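Local atomic coordinates of NEQ263 (Nanoarchaeum equitans Kin4-M, PDB entry 5BN3), a protein that forms, with NeqA, the core complex of an unusual archaeal ATP synthase and takes part in binding ADP, probably acting as other ATPase alpha/beta-family chains do. Residues V65-I70 / E211-E216; G72-F77 / A186-K191; R92-L97 / P203-T208; K155-A160 / L222-D227. All coordinates share one frame; numbering follows the deposited sequence.

Interaction 1: V65-I70 / E211-E216; sequences VSEDYI and EYLAFE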
loop_
_atom_site.group_PDB
_atom_site.type_symbol
_atom_site.label_atom_id
_atom_site.label_comp_id
_atom_site.label_asym_id
_atom_site.label_seq_id
_atom_site.Cartn_x
_atom_site.Cartn_y
_atom_site.Cartn_z
ATOM N N VAL B 65 42.586 20.674 -4.234
ATOM C CA VAL B 65 42.672 20.344 -2.814
ATOM C C VAL B 65 43.872 21.013 -2.146
ATOM O O VAL B 65 44.986 20.990 -2.673
ATOM C CB VAL B 65 42.709 18.818 -2.570
ATOM C CG1 VAL B 65 41.375 18.189 -2.936
ATOM C CG2 VAL B 65 43.835 18.169 -3.359
ATOM N N SER B 66 43.622 21.615 -0.988
ATOM C CA SER B 66 44.656 22.269 -0.192
ATOM C C SER B 66 44.075 22.618 1.167
ATOM O O SER B 66 42.885 22.407 1.410
ATOM C CB SER B 66 45.160 23.539 -0.882
ATOM O OG SER B 66 44.149 24.529 -0.944
ATOM N N GLU B 67 44.906 23.159 2.050
ATOM C CA GLU B 67 44.439 23.577 3.363
ATOM C C GLU B 67 43.851 24.983 3.316
ATOM O O GLU B 67 43.502 25.550 4.349
ATOM C CB GLU B 67 45.572 23.509 4.391
ATOM C CG GLU B 67 46.143 22.116 4.597
ATOM C CD GLU B 67 46.833 21.964 5.939
ATOM O OE1 GLU B 67 46.660 22.853 6.801
ATOM O OE2 GLU B 67 47.539 20.954 6.138
ATOM N N ASP B 68 43.741 25.535 2.109
ATOM C CA ASP B 68 43.176 26.867 1.914
ATOM C C ASP B 68 41.694 26.935 2.290
ATOM O O ASP B 68 41.198 27.989 2.689
ATOM C CB ASP B 68 43.367 27.326 0.464
ATOM C CG ASP B 68 44.821 27.602 0.119
ATOM O OD1 ASP B 68 45.645 27.732 1.049
ATOM O OD2 ASP B 68 45.135 27.703 -1.087
ATOM N N TYR B 69 40.992 25.810 2.158
ATOM C CA TYR B 69 39.566 25.744 2.480
ATOM C C TYR B 69 39.306 25.999 3.959
ATOM O O TYR B 69 38.244 26.494 4.338
ATOM C CB TYR B 69 38.989 24.380 2.089
ATOM C CG TYR B 69 38.917 24.148 0.601
ATOM C CD1 TYR B 69 39.981 23.589 -0.083
ATOM C CD2 TYR B 69 37.783 24.486 -0.119
ATOM C CE1 TYR B 69 39.920 23.376 -1.437
ATOM C CE2 TYR B 69 37.713 24.276 -1.479
ATOM C CZ TYR B 69 38.785 23.721 -2.133
ATOM O OH TYR B 69 38.724 23.508 -3.488
ATOM N N ILE B 70 40.284 25.653 4.788
ATOM C CA ILE B 70 40.158 25.807 6.232
ATOM C C ILE B 70 40.015 27.281 6.610
ATOM O O ILE B 70 40.879 28.101 6.291
ATOM C CB ILE B 70 41.361 25.179 6.966
ATOM C CG1 ILE B 70 41.543 23.725 6.517
ATOM C CG2 ILE B 70 41.170 25.255 8.470
ATOM C CD1 ILE B 70 42.721 23.019 7.161
ATOM N N GLU B 211 39.333 13.615 2.866
ATOM C CA GLU B 211 40.280 12.549 2.544
ATOM C C GLU B 211 41.678 13.105 2.302
ATOM O O GLU B 211 42.673 12.461 2.633
ATOM C CB GLU B 211 39.815 11.768 1.314
ATOM C CG GLU B 211 38.626 10.853 1.558
ATOM C CD GLU B 211 38.112 10.229 0.277
ATOM O OE1 GLU B 211 38.390 10.782 -0.810
ATOM O OE2 GLU B 211 37.433 9.183 0.353
ATOM N N TYR B 212 41.749 14.293 1.710
ATOM C CA TYR B 212 43.026 14.959 1.489
ATOM C C TYR B 212 43.664 15.332 2.820
ATOM O O TYR B 212 44.831 15.034 3.065
ATOM C CB TYR B 212 42.839 16.211 0.623
ATOM C CG TYR B 212 44.084 17.060 0.507
ATOM C CD1 TYR B 212 45.113 16.701 -0.353
ATOM C CD2 TYR B 212 44.230 18.219 1.255
ATOM C CE1 TYR B 212 46.254 17.472 -0.462
ATOM C CE2 TYR B 212 45.369 18.996 1.155
ATOM C CZ TYR B 212 46.375 18.618 0.294
ATOM O OH TYR B 212 47.509 19.388 0.188
ATOM N N LEU B 213 42.891 15.984 3.681
ATOM C CA LEU B 213 43.388 16.423 4.981
ATOM C C LEU B 213 43.790 15.254 5.883
ATOM O O LEU B 213 44.829 15.295 6.543
ATOM C CB LEU B 213 42.342 17.298 5.682
ATOM C CG LEU B 213 42.043 18.661 5.052
ATOM C CD1 LEU B 213 40.989 19.419 5.847
ATOM C CD2 LEU B 213 43.315 19.476 4.958
ATOM N N ALA B 214 42.971 14.206 5.898
ATOM C CA ALA B 214 43.191 13.083 6.805
ATOM C C ALA B 214 44.275 12.121 6.332
ATOM O O ALA B 214 45.093 11.655 7.127
ATOM C CB ALA B 214 41.891 12.330 7.034
ATOM N N PHE B 215 44.276 11.818 5.038
ATOM C CA PHE B 215 45.115 10.740 4.518
ATOM C C PHE B 215 46.332 11.215 3.725
ATOM O O PHE B 215 47.203 10.414 3.392
ATOM C CB PHE B 215 44.264 9.763 3.698
ATOM C CG PHE B 215 43.099 9.198 4.465
ATOM C CD1 PHE B 215 43.240 8.851 5.800
ATOM C CD2 PHE B 215 41.861 9.041 3.862
ATOM C CE1 PHE B 215 42.172 8.340 6.519
ATOM C CE2 PHE B 215 40.786 8.531 4.574
ATOM C CZ PHE B 215 40.943 8.180 5.904
ATOM N N GLU B 216 46.393 12.509 3.423
ATOM C CA GLU B 216 47.578 13.084 2.791
ATOM C C GLU B 216 48.323 14.013 3.744
ATOM O O GLU B 216 49.552 14.056 3.745
ATOM C CB GLU B 216 47.220 13.824 1.496
ATOM C CG GLU B 216 46.949 12.919 0.301
ATOM C CD GLU B 216 47.447 13.522 -1.001
ATOM O OE1 GLU B 216 48.104 14.584 -0.950
ATOM O OE2 GLU B 216 47.190 12.932 -2.073
#
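V65 and Y212 meet where the loop between strands 62-64 and 73-75 lies against the last turn of helix 196-215, an aromatic-aliphatic contact of loop against a helix of the nucleotide-binding domain. The Y212 ring is the centrepiece. CG of Y212 stands anti to the backbone N (chi1 172°), and the ring presents one face to V65, whose CB sits 4.0 Å from the ring centroid in a CH-pi contact, 20° off the normal. V65 CG2 lies over the same face, 3.6 Å from Y212 CD1. Farther along the ring, S66 CA approaches Y212 CE2 obliquely at 3.6 Å. From E67 on, the partner is L213: L213 CD2 lies 3.9 Å from E67 CG, and L213 CD1 faces I70 CD1 at 4.2 Å. The loop is shaped by an ST turn in which S66 OG accepts from D68 N at 3.2 Å. The carboxylate of E67 turns to R219 in a salt bridge, and Y212 OH bonds to a dioxane molecule that probably came from the crystallisation liquor. E67 and Y212 thus turn their polar ends to partners outside, while S66 N is buried without a partner in the model. Between the two segments themselves there are no hydrogen bonds, which leaves dispersion and CH-pi attraction to hold the contact.

Interaction 2: G72-F77 / A186-K191; sequences GIFNGF and AIFISK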
loop_
_atom_site.group_PDB
_atom_site.type_symbol
_atom_site.label_atom_id
_atom_site.label_comp_id
_atom_site.label_asym_id
_atom_site.label_seq_id
_atom_site.Cartn_x
_atom_site.Cartn_y
_atom_site.Cartn_z
ATOM N N GLY B 72 37.239 28.891 5.648
ATOM C CA GLY B 72 36.381 29.437 4.612
ATOM C C GLY B 72 34.990 28.836 4.527
ATOM O O GLY B 72 34.707 27.789 5.116
ATOM N N ILE B 73 34.121 29.520 3.785
ATOM C CA ILE B 73 32.764 29.066 3.504
ATOM C C ILE B 73 32.570 28.982 1.990
ATOM O O ILE B 73 32.894 29.922 1.259
ATOM C CB ILE B 73 31.715 30.023 4.100
ATOM C CG1 ILE B 73 31.899 30.126 5.618
ATOM C CG2 ILE B 73 30.308 29.546 3.780
ATOM C CD1 ILE B 73 30.925 31.072 6.290
ATOM N N PHE B 74 32.044 27.853 1.525
ATOM C CA PHE B 74 31.959 27.573 0.094
ATOM C C PHE B 74 30.572 27.054 -0.267
ATOM O O PHE B 74 29.815 26.648 0.616
ATOM C CB PHE B 74 33.026 26.540 -0.294
ATOM C CG PHE B 74 34.422 26.909 0.146
ATOM C CD1 PHE B 74 34.851 26.650 1.442
ATOM C CD2 PHE B 74 35.304 27.512 -0.737
ATOM C CE1 PHE B 74 36.128 26.997 1.849
ATOM C CE2 PHE B 74 36.584 27.858 -0.336
ATOM C CZ PHE B 74 36.995 27.602 0.957
ATOM N N ASN B 75 30.230 27.068 -1.554
ATOM C CA ASN B 75 28.983 26.437 -1.986
ATOM C C ASN B 75 29.174 24.938 -2.218
ATOM O O ASN B 75 30.233 24.390 -1.908
ATOM C CB ASN B 75 28.371 27.126 -3.217
ATOM C CG ASN B 75 29.238 27.005 -4.466
ATOM O OD1 ASN B 75 30.213 26.254 -4.503
ATOM N ND2 ASN B 75 28.872 27.747 -5.505
ATOM N N GLY B 76 28.160 24.280 -2.773
ATOM C CA GLY B 76 28.224 22.845 -2.991
ATOM C C GLY B 76 29.256 22.411 -4.016
ATOM O O GLY B 76 29.641 21.242 -4.058
ATOM N N PHE B 77 29.704 23.349 -4.847
ATOM C CA PHE B 77 30.703 23.041 -5.865
ATOM C C PHE B 77 32.120 23.309 -5.358
ATOM O O PHE B 77 33.099 23.053 -6.061
ATOM C CB PHE B 77 30.437 23.849 -7.136
ATOM C CG PHE B 77 29.105 23.564 -7.770
ATOM C CD1 PHE B 77 28.865 22.347 -8.391
ATOM C CD2 PHE B 77 28.097 24.517 -7.760
ATOM C CE1 PHE B 77 27.640 22.081 -8.982
ATOM C CE2 PHE B 77 26.870 24.258 -8.349
ATOM C CZ PHE B 77 26.643 23.038 -8.961
ATOM N N ALA B 186 35.939 24.100 7.586
ATOM C CA ALA B 186 35.594 24.357 6.194
ATOM C C ALA B 186 34.113 24.056 6.030
ATOM O O ALA B 186 33.658 22.966 6.381
ATOM C CB ALA B 186 36.423 23.496 5.263
ATOM N N ILE B 187 33.362 25.018 5.507
ATOM C CA ILE B 187 31.912 24.883 5.417
ATOM C C ILE B 187 31.422 24.891 3.970
ATOM O O ILE B 187 31.754 25.790 3.193
ATOM C CB ILE B 187 31.207 25.987 6.234
ATOM C CG1 ILE B 187 31.605 25.875 7.710
ATOM C CG2 ILE B 187 29.701 25.890 6.093
ATOM C CD1 ILE B 187 31.076 26.991 8.585
ATOM N N PHE B 188 30.638 23.877 3.612
ATOM C CA PHE B 188 30.104 23.758 2.259
ATOM C C PHE B 188 28.581 23.781 2.300
ATOM O O PHE B 188 27.955 22.967 2.982
ATOM C CB PHE B 188 30.618 22.478 1.595
ATOM C CG PHE B 188 32.114 22.435 1.450
ATOM C CD1 PHE B 188 32.912 21.925 2.463
ATOM C CD2 PHE B 188 32.724 22.916 0.300
ATOM C CE1 PHE B 188 34.292 21.893 2.333
ATOM C CE2 PHE B 188 34.101 22.885 0.161
ATOM C CZ PHE B 188 34.888 22.373 1.179
ATOM N N ILE B 189 27.991 24.725 1.574
ATOM C CA ILE B 189 26.556 24.973 1.658
ATOM C C ILE B 189 25.873 24.949 0.295
ATOM O O ILE B 189 26.247 25.699 -0.605
ATOM C CB ILE B 189 26.276 26.344 2.316
ATOM C CG1 ILE B 189 26.858 26.387 3.732
ATOM C CG2 ILE B 189 24.783 26.636 2.345
ATOM C CD1 ILE B 189 26.883 27.772 4.345
ATOM N N SER B 190 24.875 24.082 0.143
ATOM C CA SER B 190 23.959 24.176 -0.990
ATOM C C SER B 190 22.586 24.570 -0.459
ATOM O O SER B 190 22.047 23.908 0.431
ATOM C CB SER B 190 23.883 22.856 -1.762
ATOM O OG SER B 190 23.563 21.771 -0.911
ATOM N N LYS B 191 22.029 25.656 -0.991
ATOM C CA LYS B 191 20.743 26.166 -0.515
ATOM C C LYS B 191 19.582 25.244 -0.879
ATOM O O LYS B 191 19.684 24.437 -1.802
ATOM C CB LYS B 191 20.496 27.580 -1.051
ATOM C CG LYS B 191 21.568 28.583 -0.644
ATOM C CD LYS B 191 21.281 29.973 -1.190
ATOM C CE LYS B 191 22.421 30.932 -0.875
ATOM N NZ LYS B 191 22.697 31.019 0.584
#
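Parallel strand pairing joins G72-F77 to A186-K191, a buried contact that adds the short strand 73-75 alongside strand 185-190 of the mixed sheet. Three backbone bonds carry it: I187 N to G72 O at 3.1 Å, F74 N to I187 O at 2.7 Å and I189 N to F74 O at 2.8 Å. I187 thus uses both its N-H and its carbonyl toward the incoming strand, F74 likewise toward 186-191, and the local axes are turned 31° against each other. This largely parallel sheet is the core of the P-loop NTPase-type nucleotide-binding domain, and strand 185-190 also bonds through its other side to strand 156-162. On one face I73 and I187 stand beside each other, and I73 CG2 reaches diagonally to I189 CD1 at 3.9 Å; I173 of helix 166-178 packs on all three isoleucines. The other face carries F74 and F188, which lie side by side and point the same way. Their planes are only 24° apart, but the rings are slid so far that they barely overlap, with centroids 5.4 Å apart. F74 CB touches F188 CD2 at 3.7 Å, while N75 O lies at the F188 ring edge, in plane, 3.6 Å from the same CD2. N75 forms an Asx turn, its OD1 accepting from F77 N; that oxygen also receives E79 N, and G76 N bonds to E198 OE2.

Interaction 3: R92-L97 / P203-T208; sequences RDINGL and PRVALT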
loop_
_atom_site.group_PDB
_atom_site.type_symbol
_atom_site.label_atom_id
_atom_site.label_comp_id
_atom_site.label_asym_id
_atom_site.label_seq_id
_atom_site.Cartn_x
_atom_site.Cartn_y
_atom_site.Cartn_z
ATOM N N ARG B 92 41.283 16.967 -8.009
ATOM C CA ARG B 92 40.858 15.618 -7.651
ATOM C C ARG B 92 39.417 15.351 -8.055
ATOM O O ARG B 92 38.550 16.210 -7.888
ATOM C CB ARG B 92 40.995 15.406 -6.140
ATOM C CG ARG B 92 42.395 15.612 -5.600
ATOM C CD ARG B 92 43.351 14.554 -6.120
ATOM N NE ARG B 92 44.710 14.770 -5.634
ATOM C CZ ARG B 92 45.144 14.391 -4.437
ATOM N NH1 ARG B 92 44.325 13.776 -3.596
ATOM N NH2 ARG B 92 46.398 14.630 -4.078
ATOM N N ASP B 93 39.172 14.157 -8.588
ATOM C CA ASP B 93 37.817 13.668 -8.817
ATOM C C ASP B 93 37.066 13.718 -7.486
ATOM O O ASP B 93 37.530 13.170 -6.483
ATOM C CB ASP B 93 37.872 12.232 -9.349
ATOM C CG ASP B 93 36.517 11.710 -9.808
ATOM O OD1 ASP B 93 35.471 12.148 -9.282
ATOM O OD2 ASP B 93 36.498 10.837 -10.700
ATOM N N ILE B 94 35.917 14.390 -7.477
ATOM C CA ILE B 94 35.144 14.568 -6.250
ATOM C C ILE B 94 34.452 13.286 -5.793
ATOM O O ILE B 94 34.022 13.181 -4.643
ATOM C CB ILE B 94 34.092 15.690 -6.376
ATOM C CG1 ILE B 94 33.089 15.374 -7.487
ATOM C CG2 ILE B 94 34.761 17.041 -6.606
ATOM C CD1 ILE B 94 31.821 16.198 -7.394
ATOM N N ASN B 95 34.331 12.320 -6.695
ATOM C CA ASN B 95 33.796 11.012 -6.331
ATOM C C ASN B 95 34.818 10.205 -5.540
ATOM O O ASN B 95 34.459 9.397 -4.683
ATOM C CB ASN B 95 33.359 10.235 -7.577
ATOM C CG ASN B 95 32.086 10.785 -8.193
ATOM O OD1 ASN B 95 31.191 11.249 -7.484
ATOM N ND2 ASN B 95 31.998 10.733 -9.516
ATOM N N GLY B 96 36.095 10.433 -5.829
ATOM C CA GLY B 96 37.168 9.736 -5.143
ATOM C C GLY B 96 37.210 8.255 -5.473
ATOM O O GLY B 96 36.670 7.821 -6.491
ATOM N N LEU B 97 37.855 7.479 -4.607
ATOM C CA LEU B 97 37.988 6.041 -4.806
ATOM C C LEU B 97 37.617 5.288 -3.533
ATOM O O LEU B 97 37.676 5.843 -2.436
ATOM C CB LEU B 97 39.426 5.695 -5.206
ATOM C CG LEU B 97 39.988 6.335 -6.477
ATOM C CD1 LEU B 97 41.503 6.214 -6.522
ATOM C CD2 LEU B 97 39.381 5.692 -7.706
ATOM N N PRO B 203 28.241 16.861 -0.386
ATOM C CA PRO B 203 29.006 15.962 0.482
ATOM C C PRO B 203 30.246 15.410 -0.212
ATOM O O PRO B 203 31.186 15.017 0.471
ATOM C CB PRO B 203 28.016 14.829 0.770
ATOM C CG PRO B 203 27.114 14.817 -0.418
ATOM C CD PRO B 203 26.956 16.260 -0.798
ATOM N N ARG B 204 30.245 15.375 -1.542
ATOM C CA ARG B 204 31.380 14.837 -2.290
ATOM C C ARG B 204 32.607 15.748 -2.251
ATOM O O ARG B 204 33.732 15.271 -2.092
ATOM C CB ARG B 204 30.974 14.531 -3.737
ATOM C CG ARG B 204 30.123 13.271 -3.884
ATOM C CD ARG B 204 29.660 13.057 -5.317
ATOM N NE ARG B 204 29.111 11.716 -5.516
ATOM C CZ ARG B 204 27.839 11.387 -5.317
ATOM N NH1 ARG B 204 26.969 12.303 -4.915
ATOM N NH2 ARG B 204 27.435 10.141 -5.521
ATOM N N VAL B 205 32.398 17.055 -2.393
ATOM C CA VAL B 205 33.518 17.989 -2.310
ATOM C C VAL B 205 34.030 18.081 -0.873
ATOM O O VAL B 205 35.230 18.215 -0.642
ATOM C CB VAL B 205 33.175 19.402 -2.878
ATOM C CG1 VAL B 205 32.564 19.290 -4.263
ATOM C CG2 VAL B 205 32.228 20.151 -1.962
ATOM N N ALA B 206 33.117 17.985 0.089
ATOM C CA ALA B 206 33.480 18.035 1.502
ATOM C C ALA B 206 34.317 16.826 1.907
ATOM O O ALA B 206 35.285 16.950 2.665
ATOM C CB ALA B 206 32.230 18.120 2.361
ATOM N N LEU B 207 33.931 15.652 1.418
ATOM C CA LEU B 207 34.664 14.424 1.712
ATOM C C LEU B 207 35.958 14.295 0.908
ATOM O O LEU B 207 36.910 13.656 1.357
ATOM C CB LEU B 207 33.768 13.201 1.496
ATOM C CG LEU B 207 32.711 12.997 2.582
ATOM C CD1 LEU B 207 31.708 11.942 2.167
ATOM C CD2 LEU B 207 33.381 12.599 3.877
ATOM N N THR B 208 35.993 14.891 -0.282
ATOM C CA THR B 208 37.230 14.945 -1.055
ATOM C C THR B 208 38.274 15.751 -0.286
ATOM O O THR B 208 39.439 15.361 -0.209
ATOM C CB THR B 208 37.006 15.566 -2.447
ATOM O OG1 THR B 208 36.134 14.723 -3.209
ATOM C CG2 THR B 208 38.326 15.712 -3.187
#
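I94 holds CG1 between its backbone N and carbonyl carbon (chi1 61°), which leaves CG2 anti to the carbonyl carbon and beside V205 CG1 at 3.9 Å; R204 is extended from CG to NE, which puts NE beside N95 OD1. These groups join the turn after strand 91-93 to helix 196-215 of the nucleotide-binding domain. The turn begins as an Asx turn, D93 OD1 accepting from N95 N at 2.8 Å. I94 and V205 lie side by side, pointing the same way, whereas I94 crosses R204 at about a right angle, with I94 CD1 4.1 Å from R204 CB. R204 NE gives a weak, bent hydrogen bond to N95 OD1 (2.9 Å, 124° at the hydrogen). The oxygen lies near the guanidinium plane at its edge, although the amide itself is turned 80° to that plane. R204 has firmer partners beyond the pair: NH2 forms a salt bridge with D258, and NH1 bonds to I200 O and Y231 OH. R265 ties the two segments together by donating to both I94 O and T208 OG1. On the strand side, R92 CB packs on T208 CG2 at 4.0 Å. The T208 hydroxyl folds back on its own helix, giving its hydrogen to R204 O at 2.7 Å, and T208 N and OG1 reach that carbonyl oxygen from opposite faces of its plane.

Interaction 4: K155-A160 / L222-D227; sequences KTIIFA and LVLMLD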
loop_
_atom_site.group_PDB
_atom_site.type_symbol
_atom_site.label_atom_id
_atom_site.label_comp_id
_atom_site.label_asym_id
_atom_site.label_seq_id
_atom_site.Cartn_x
_atom_site.Cartn_y
_atom_site.Cartn_z
ATOM N N LYS B 155 40.873 19.073 16.087
ATOM C CA LYS B 155 40.650 18.584 14.732
ATOM C C LYS B 155 40.020 19.622 13.806
ATOM O O LYS B 155 39.345 20.548 14.257
ATOM C CB LYS B 155 39.764 17.331 14.772
ATOM C CG LYS B 155 40.233 16.254 15.741
ATOM C CD LYS B 155 39.258 15.085 15.773
ATOM C CE LYS B 155 39.697 14.016 16.757
ATOM N NZ LYS B 155 39.737 14.522 18.153
ATOM N N THR B 156 40.244 19.456 12.506
ATOM C CA THR B 156 39.539 20.245 11.505
ATOM C C THR B 156 38.096 19.751 11.419
ATOM O O THR B 156 37.850 18.546 11.330
ATOM C CB THR B 156 40.196 20.108 10.118
ATOM O OG1 THR B 156 41.560 20.547 10.184
ATOM C CG2 THR B 156 39.453 20.942 9.090
ATOM N N ILE B 157 37.142 20.676 11.462
ATOM C CA ILE B 157 35.739 20.322 11.283
ATOM C C ILE B 157 35.297 20.672 9.868
ATOM O O ILE B 157 35.493 21.796 9.412
ATOM C CB ILE B 157 34.835 21.064 12.285
ATOM C CG1 ILE B 157 35.190 20.659 13.718
ATOM C CG2 ILE B 157 33.370 20.764 12.016
ATOM C CD1 ILE B 157 34.405 21.406 14.773
ATOM N N ILE B 158 34.711 19.708 9.168
ATOM C CA ILE B 158 34.116 19.988 7.867
ATOM C C ILE B 158 32.603 19.820 7.953
ATOM O O ILE B 158 32.104 18.758 8.332
ATOM C CB ILE B 158 34.705 19.096 6.759
ATOM C CG1 ILE B 158 36.213 19.340 6.649
ATOM C CG2 ILE B 158 34.028 19.375 5.426
ATOM C CD1 ILE B 158 36.898 18.508 5.589
ATOM N N PHE B 159 31.881 20.883 7.613
ATOM C CA PHE B 159 30.428 20.896 7.698
ATOM C C PHE B 159 29.815 20.960 6.306
ATOM O O PHE B 159 30.048 21.912 5.560
ATOM C CB PHE B 159 29.969 22.090 8.540
ATOM C CG PHE B 159 28.477 22.271 8.587
ATOM C CD1 PHE B 159 27.640 21.206 8.884
ATOM C CD2 PHE B 159 27.914 23.518 8.362
ATOM C CE1 PHE B 159 26.268 21.380 8.937
ATOM C CE2 PHE B 159 26.546 23.699 8.415
ATOM C CZ PHE B 159 25.720 22.626 8.703
ATOM N N ALA B 160 29.043 19.936 5.956
ATOM C CA ALA B 160 28.325 19.923 4.688
ATOM C C ALA B 160 26.843 20.176 4.920
ATOM O O ALA B 160 26.144 19.332 5.487
ATOM C CB ALA B 160 28.527 18.605 3.974
ATOM N N LEU B 222 36.832 15.715 11.591
ATOM C CA LEU B 222 35.429 15.477 11.914
ATOM C C LEU B 222 34.538 16.037 10.810
ATOM O O LEU B 222 34.598 17.228 10.495
ATOM C CB LEU B 222 35.059 16.126 13.250
ATOM C CG LEU B 222 33.571 16.052 13.602
ATOM C CD1 LEU B 222 33.166 14.608 13.807
ATOM C CD2 LEU B 222 33.244 16.884 14.836
ATOM N N VAL B 223 33.713 15.180 10.219
ATOM C CA VAL B 223 32.787 15.624 9.185
ATOM C C VAL B 223 31.341 15.529 9.664
ATOM O O VAL B 223 30.880 14.461 10.072
ATOM C CB VAL B 223 32.952 14.824 7.878
ATOM C CG1 VAL B 223 32.025 15.375 6.804
ATOM C CG2 VAL B 223 34.386 14.884 7.401
ATOM N N LEU B 224 30.639 16.659 9.624
ATOM C CA LEU B 224 29.216 16.705 9.937
ATOM C C LEU B 224 28.440 16.998 8.655
ATOM O O LEU B 224 28.796 17.914 7.908
ATOM C CB LEU B 224 28.932 17.804 10.965
ATOM C CG LEU B 224 29.762 17.821 12.251
ATOM C CD1 LEU B 224 29.456 19.063 13.073
ATOM C CD2 LEU B 224 29.497 16.576 13.069
ATOM N N MET B 225 27.391 16.225 8.386
ATOM C CA MET B 225 26.532 16.527 7.241
ATOM C C MET B 225 25.040 16.376 7.533
ATOM O O MET B 225 24.613 15.476 8.260
ATOM C CB MET B 225 26.953 15.760 5.975
ATOM C CG MET B 225 26.964 14.248 6.086
ATOM S SD MET B 225 27.382 13.468 4.504
ATOM C CE MET B 225 29.071 14.029 4.285
ATOM N N LEU B 226 24.264 17.280 6.942
ATOM C CA LEU B 226 22.845 17.446 7.221
ATOM C C LEU B 226 22.277 18.179 6.014
ATOM O O LEU B 226 22.885 19.151 5.564
ATOM C CB LEU B 226 22.694 18.318 8.470
ATOM C CG LEU B 226 21.340 18.894 8.886
ATOM C CD1 LEU B 226 20.435 17.805 9.422
ATOM C CD2 LEU B 226 21.528 19.988 9.928
ATOM N N ASP B 227 21.132 17.752 5.477
ATOM C CA ASP B 227 20.318 16.646 5.972
ATOM C C ASP B 227 20.327 15.573 4.889
ATOM O O ASP B 227 20.112 15.881 3.716
ATOM C CB ASP B 227 18.885 17.163 6.188
ATOM C CG ASP B 227 17.954 16.136 6.823
ATOM O OD1 ASP B 227 18.024 14.935 6.489
ATOM O OD2 ASP B 227 17.116 16.545 7.655
#
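Strands 156-160 and 222-226 run parallel, their axes 14° apart and 4.7 Å at closest approach, with I157, I158, F159 and A160 paired to L222, V223, L224 and M225. Five backbone bonds pass back and forth between them, from L222 N to T156 O through to L226 N to A160 O. Most are nearly straight; A160 N meets L224 O at 2.8 Å with 171° at the hydrogen. CA-H...O contacts lie between them, such as V223 CA to I158 O at 3.3 Å. I157, F159, L222 and L224 occupy one face. There F159 CG is anti to the backbone N (chi1 175°), and the side chain crosses L224 at about a right angle, CD1 standing 4.2 Å from L224 CB and 3.6 Å from L224 O. I157 makes looser contacts, CG1 to L222 CD2 and CG2 to L224 CD1. The opposite face carries I158, V223, A160 and M225: A160 CB meets M225 CB at 3.8 Å, while I158 CB faces V223 CG2 at 4.3 Å. This is the middle of the P-loop NTPase-type sheet, layered between helices: A148 of helix 140-151 packs on L222 and L224, and A206 and A210 of helix 196-215 on I158. Beyond L226 a cis peptide leads to D227, the N-cap of helix 228-241, whose OD1 accepts from T229 N. The hydrogen bonds satisfy backbone groups that would otherwise be costly to bury, and the aliphatic and aromatic side chains leave both faces apolar for the helices to pack on.

How the interactions relate
Interactions 2 and 4 are buried strand pairings in one sheet, bridged by strands 185-190 and 156-162 as neighbours: F188 N lies 2.8 Å from F159 O, a probable hydrogen bond. Interactions 1 and 3 are only partly buried and share helix 196-215, holding two loop regions to successive parts of it; E216 of the first forms a salt bridge with R92 of the third. The same helix links these outer contacts to the sheet, A206 meeting A160 and L213 meeting T156. Regular backbone bonding therefore dominates inside, whereas the outer pair relies on a ring face, aliphatic stems and a weak side-chain bond, with charged ends turned to further partners.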